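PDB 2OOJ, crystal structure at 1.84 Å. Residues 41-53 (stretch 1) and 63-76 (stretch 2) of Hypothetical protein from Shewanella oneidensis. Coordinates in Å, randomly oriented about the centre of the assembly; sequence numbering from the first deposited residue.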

# COMPACT_ATOMS: atom_id res chain seq x y z
N GLY B 41 17.39 -1.32 -19.00
CA GLY B 41 18.55 -2.07 -18.56
C GLY B 41 18.23 -3.53 -18.31
O GLY B 41 17.53 -4.19 -19.10
N GLU B 42 18.73 -4.03 -17.20
CA GLU B 42 18.58 -5.45 -16.86
C GLU B 42 17.12 -5.83 -16.65
O GLU B 42 16.72 -6.96 -16.90
CB GLU B 42 19.40 -5.75 -15.62
CG GLU B 42 20.86 -5.65 -15.85
CD GLU B 42 21.45 -6.89 -16.49
OE1 GLU B 42 20.71 -7.76 -16.97
OE2 GLU B 42 22.70 -6.97 -16.53
N LEU B 43 16.34 -4.88 -16.13
CA LEU B 43 14.88 -4.97 -16.15
C LEU B 43 14.43 -4.03 -17.25
O LEU B 43 14.50 -2.78 -17.10
CB LEU B 43 14.27 -4.56 -14.78
CG LEU B 43 12.73 -4.60 -14.69
CD1 LEU B 43 12.19 -5.99 -15.05
CD2 LEU B 43 12.28 -4.16 -13.27
N GLU B 44 14.03 -4.61 -18.36
CA GLU B 44 13.55 -3.85 -19.53
C GLU B 44 12.06 -4.14 -19.65
O GLU B 44 11.67 -5.24 -20.03
CB GLU B 44 14.31 -4.29 -20.78
CG GLU B 44 14.13 -3.36 -21.97
CD GLU B 44 14.53 -4.00 -23.32
OE1 GLU B 44 15.03 -5.16 -23.31
OE2 GLU B 44 14.35 -3.34 -24.37
N ALA B 45 11.23 -3.20 -19.23
CA ALA B 45 9.82 -3.50 -19.05
C ALA B 45 8.98 -2.29 -18.93
O ALA B 45 9.47 -1.18 -18.86
CB ALA B 45 9.62 -4.43 -17.79
N ARG B 46 7.68 -2.51 -19.04
CA ARG B 46 6.73 -1.46 -18.83
C ARG B 46 5.81 -1.91 -17.74
O ARG B 46 5.63 -3.11 -17.53
CB ARG B 46 5.92 -1.20 -20.09
CG ARG B 46 6.78 -0.66 -21.21
CD ARG B 46 5.95 0.05 -22.28
NE ARG B 46 6.77 0.35 -23.46
N SER B 47 5.23 -0.96 -17.04
CA SER B 47 4.25 -1.30 -16.01
C SER B 47 3.14 -0.32 -15.96
O SER B 47 3.32 0.82 -16.34
CB SER B 47 4.87 -1.41 -14.63
OG SER B 47 5.18 -0.13 -14.15
N GLN B 48 1.99 -0.80 -15.51
CA GLN B 48 0.83 0.01 -15.23
C GLN B 48 0.28 -0.37 -13.85
O GLN B 48 0.28 -1.54 -13.48
CB GLN B 48 -0.25 -0.25 -16.28
CG GLN B 48 -0.04 0.47 -17.56
CD GLN B 48 -1.33 0.58 -18.39
OE1 GLN B 48 -2.11 -0.36 -18.46
NE2 GLN B 48 -1.56 1.75 -19.01
N GLY B 49 -0.23 0.62 -13.13
CA GLY B 49 -0.97 0.37 -11.89
C GLY B 49 -1.53 1.65 -11.32
O GLY B 49 -1.72 2.60 -12.06
N GLU B 50 -1.78 1.67 -10.01
CA GLU B 50 -2.26 2.83 -9.34
C GLU B 50 -1.57 2.99 -8.01
O GLU B 50 -1.02 2.04 -7.47
CB GLU B 50 -3.77 2.76 -9.14
CG GLU B 50 -4.53 2.70 -10.43
CD GLU B 50 -6.03 2.77 -10.24
OE1 GLU B 50 -6.52 3.89 -10.01
OE2 GLU B 50 -6.69 1.71 -10.25
N MSE B 51 -1.59 4.23 -7.53
CA MSE B 51 -1.08 4.62 -6.24
C MSE B 51 -2.19 5.37 -5.51
O MSE B 51 -3.04 6.01 -6.13
CB MSE B 51 0.10 5.54 -6.45
CG MSE B 51 0.62 6.23 -5.20
SE MSE B 51 2.02 7.59 -5.65
CE MSE B 51 1.53 7.84 -7.29
N LEU B 52 -2.16 5.27 -4.19
CA LEU B 52 -3.02 6.02 -3.28
C LEU B 52 -2.03 6.75 -2.38
O LEU B 52 -1.01 6.19 -2.04
CB LEU B 52 -3.89 5.06 -2.47
CG LEU B 52 -4.75 4.11 -3.28
CD1 LEU B 52 -5.42 3.10 -2.35
CD2 LEU B 52 -5.77 4.90 -4.15
N SER B 53 -2.31 8.01 -2.06
CA SER B 53 -1.41 8.80 -1.25
C SER B 53 -2.18 9.59 -0.19
O SER B 53 -3.35 9.92 -0.35
CB SER B 53 -0.64 9.78 -2.12
OG SER B 53 -1.54 10.60 -2.80
N GLY B 63 2.23 9.38 3.31
CA GLY B 63 2.29 7.92 3.04
C GLY B 63 1.80 7.67 1.66
O GLY B 63 1.05 8.49 1.12
N TYR B 64 2.27 6.59 1.03
CA TYR B 64 1.66 6.14 -0.20
C TYR B 64 1.74 4.60 -0.28
O TYR B 64 2.55 3.96 0.41
CB TYR B 64 2.33 6.80 -1.39
CG TYR B 64 3.55 6.10 -1.93
CD1 TYR B 64 4.81 6.33 -1.43
CD2 TYR B 64 3.41 5.20 -2.98
CE1 TYR B 64 5.93 5.65 -1.98
CE2 TYR B 64 4.48 4.53 -3.50
CZ TYR B 64 5.74 4.76 -3.01
OH TYR B 64 6.80 4.05 -3.60
N VAL B 65 0.86 4.05 -1.08
CA VAL B 65 0.83 2.61 -1.44
C VAL B 65 0.56 2.56 -2.95
O VAL B 65 0.09 3.55 -3.52
CB VAL B 65 -0.22 1.84 -0.65
CG1 VAL B 65 0.02 1.94 0.82
CG2 VAL B 65 -1.67 2.24 -0.98
N ALA B 66 0.90 1.44 -3.59
CA ALA B 66 0.70 1.25 -5.01
C ALA B 66 0.80 -0.24 -5.31
O ALA B 66 1.45 -0.94 -4.57
CB ALA B 66 1.77 2.01 -5.79
N ILE B 67 0.16 -0.66 -6.40
CA ILE B 67 0.30 -1.98 -7.01
C ILE B 67 0.42 -1.75 -8.49
O ILE B 67 -0.36 -1.01 -9.08
CB ILE B 67 -0.93 -2.88 -6.71
CG1 ILE B 67 -0.90 -3.27 -5.21
CG2 ILE B 67 -0.96 -4.14 -7.56
CD1 ILE B 67 -1.99 -4.21 -4.79
N GLU B 68 1.43 -2.37 -9.08
CA GLU B 68 1.67 -2.26 -10.49
C GLU B 68 1.96 -3.63 -11.07
O GLU B 68 2.62 -4.43 -10.46
CB GLU B 68 2.80 -1.29 -10.81
CG GLU B 68 4.13 -1.66 -10.25
CD GLU B 68 5.23 -0.62 -10.51
OE1 GLU B 68 5.51 -0.30 -11.67
OE2 GLU B 68 5.88 -0.17 -9.53
N GLN B 69 1.46 -3.85 -12.28
CA GLN B 69 1.77 -5.01 -13.10
C GLN B 69 2.90 -4.65 -14.08
O GLN B 69 2.75 -3.73 -14.93
CB GLN B 69 0.51 -5.42 -13.86
CG GLN B 69 0.65 -6.59 -14.82
CD GLN B 69 0.84 -7.90 -14.18
OE1 GLN B 69 -0.12 -8.52 -13.72
NE2 GLN B 69 2.10 -8.38 -14.18
N VAL B 70 3.99 -5.38 -13.95
CA VAL B 70 5.17 -5.26 -14.80
C VAL B 70 5.19 -6.36 -15.86
O VAL B 70 4.90 -7.56 -15.58
CB VAL B 70 6.46 -5.33 -13.96
CG1 VAL B 70 7.70 -5.05 -14.83
CG2 VAL B 70 6.36 -4.33 -12.76
N VAL B 71 5.55 -5.95 -17.07
CA VAL B 71 5.68 -6.88 -18.20
C VAL B 71 6.93 -6.52 -18.98
O VAL B 71 7.13 -5.37 -19.37
CB VAL B 71 4.44 -6.80 -19.14
CG1 VAL B 71 4.53 -7.85 -20.22
CG2 VAL B 71 3.18 -6.97 -18.35
N GLY B 72 7.76 -7.51 -19.21
CA GLY B 72 9.02 -7.27 -19.89
C GLY B 72 10.02 -8.36 -19.67
O GLY B 72 9.67 -9.54 -19.51
N LYS B 73 11.28 -7.96 -19.64
CA LYS B 73 12.37 -8.90 -19.57
C LYS B 73 13.24 -8.58 -18.36
O LYS B 73 13.51 -7.41 -18.09
CB LYS B 73 13.21 -8.84 -20.85
CG LYS B 73 12.59 -9.56 -22.02
CD LYS B 73 13.58 -9.63 -23.18
CE LYS B 73 12.89 -10.15 -24.42
NZ LYS B 73 13.81 -10.18 -25.60
N LEU B 74 13.63 -9.62 -17.65
CA LEU B 74 14.56 -9.49 -16.54
C LEU B 74 15.75 -10.38 -16.84
O LEU B 74 15.63 -11.61 -16.88
CB LEU B 74 13.89 -9.92 -15.23
CG LEU B 74 14.73 -9.83 -13.95
CD1 LEU B 74 15.24 -8.38 -13.70
CD2 LEU B 74 13.84 -10.38 -12.83
N CYS B 75 16.92 -9.77 -17.00
CA CYS B 75 18.11 -10.49 -17.46
C CYS B 75 17.82 -11.34 -18.67
O CYS B 75 18.20 -12.53 -18.73
CB CYS B 75 18.69 -11.34 -16.35
SG CYS B 75 19.25 -10.41 -14.97
N GLY B 76 17.12 -10.75 -19.62
CA GLY B 76 16.85 -11.39 -20.88
C GLY B 76 15.64 -12.29 -20.93
O GLY B 76 15.20 -12.67 -22.02
O HOH W 1 16.65 -7.90 -19.61

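The most unusual feature of this antiparallel pairing is a side-chain hydrogen bond of just 2.5 Å, from Ser 47 OG to Glu 68 OE1, set among otherwise regular backbone ladders. The two residues are not directly paired: Ser 47 faces Val 70, while Glu 68 lies opposite Gly 49. The bond is therefore diagonal. Glu 68, with chi1 in p, reaches it from a buried position, where a carboxylate needs partners; its OE2 is bonded elsewhere in the structure.

Gly 49 illustrates how a register can demand glycine. A CB there would lie 1.9 Å from Ile 67 O, a clash. Gly 49 CA makes a CA-H...O contact with Ile 67 O at 3.2 Å, as CA atoms of neighbouring non-hydrogen-bonded pairs do with their own carbonyl partners. Gly 72 is constrained similarly, since a CB on Gly 72 would fall 2.2 Å from Ala 45 CB, and its backbone angles alone call for glycine. The chain turns a corner here, yet the pairing with stretch 1 continues.

The general principle is alternation. Glu 44, Arg 46, Gln 48, Glu 50 and Leu 52 each exchange two backbone hydrogen bonds with their partners, as in Arg 46 N to Val 71 O and Val 71 N to Arg 46 O, both 2.9 Å. The intervening pairs bring their CA atoms closer and contribute CA-H...O contacts.

Side chains alternate as well. One face carries Leu 43, Ala 45, Ser 47 and Met 51 with Leu 74, Val 70, Ala 66 and Tyr 64. Ala 45 CB packs 3.6 Å from Val 70 CG1 and lies 3.1 Å from Val 71 O, so the methyl group sits in a tight place. SE of Met 51, a selenomethionine, lies 4.7 Å from the Tyr 64 ring centroid, obliquely. On the other face, buried Leu 52 CB meets Val 65 CG2 at 3.9 Å, whereas Glu 44 and Lys 73 are exposed, as suits charged groups. In all, 921 Å² is buried.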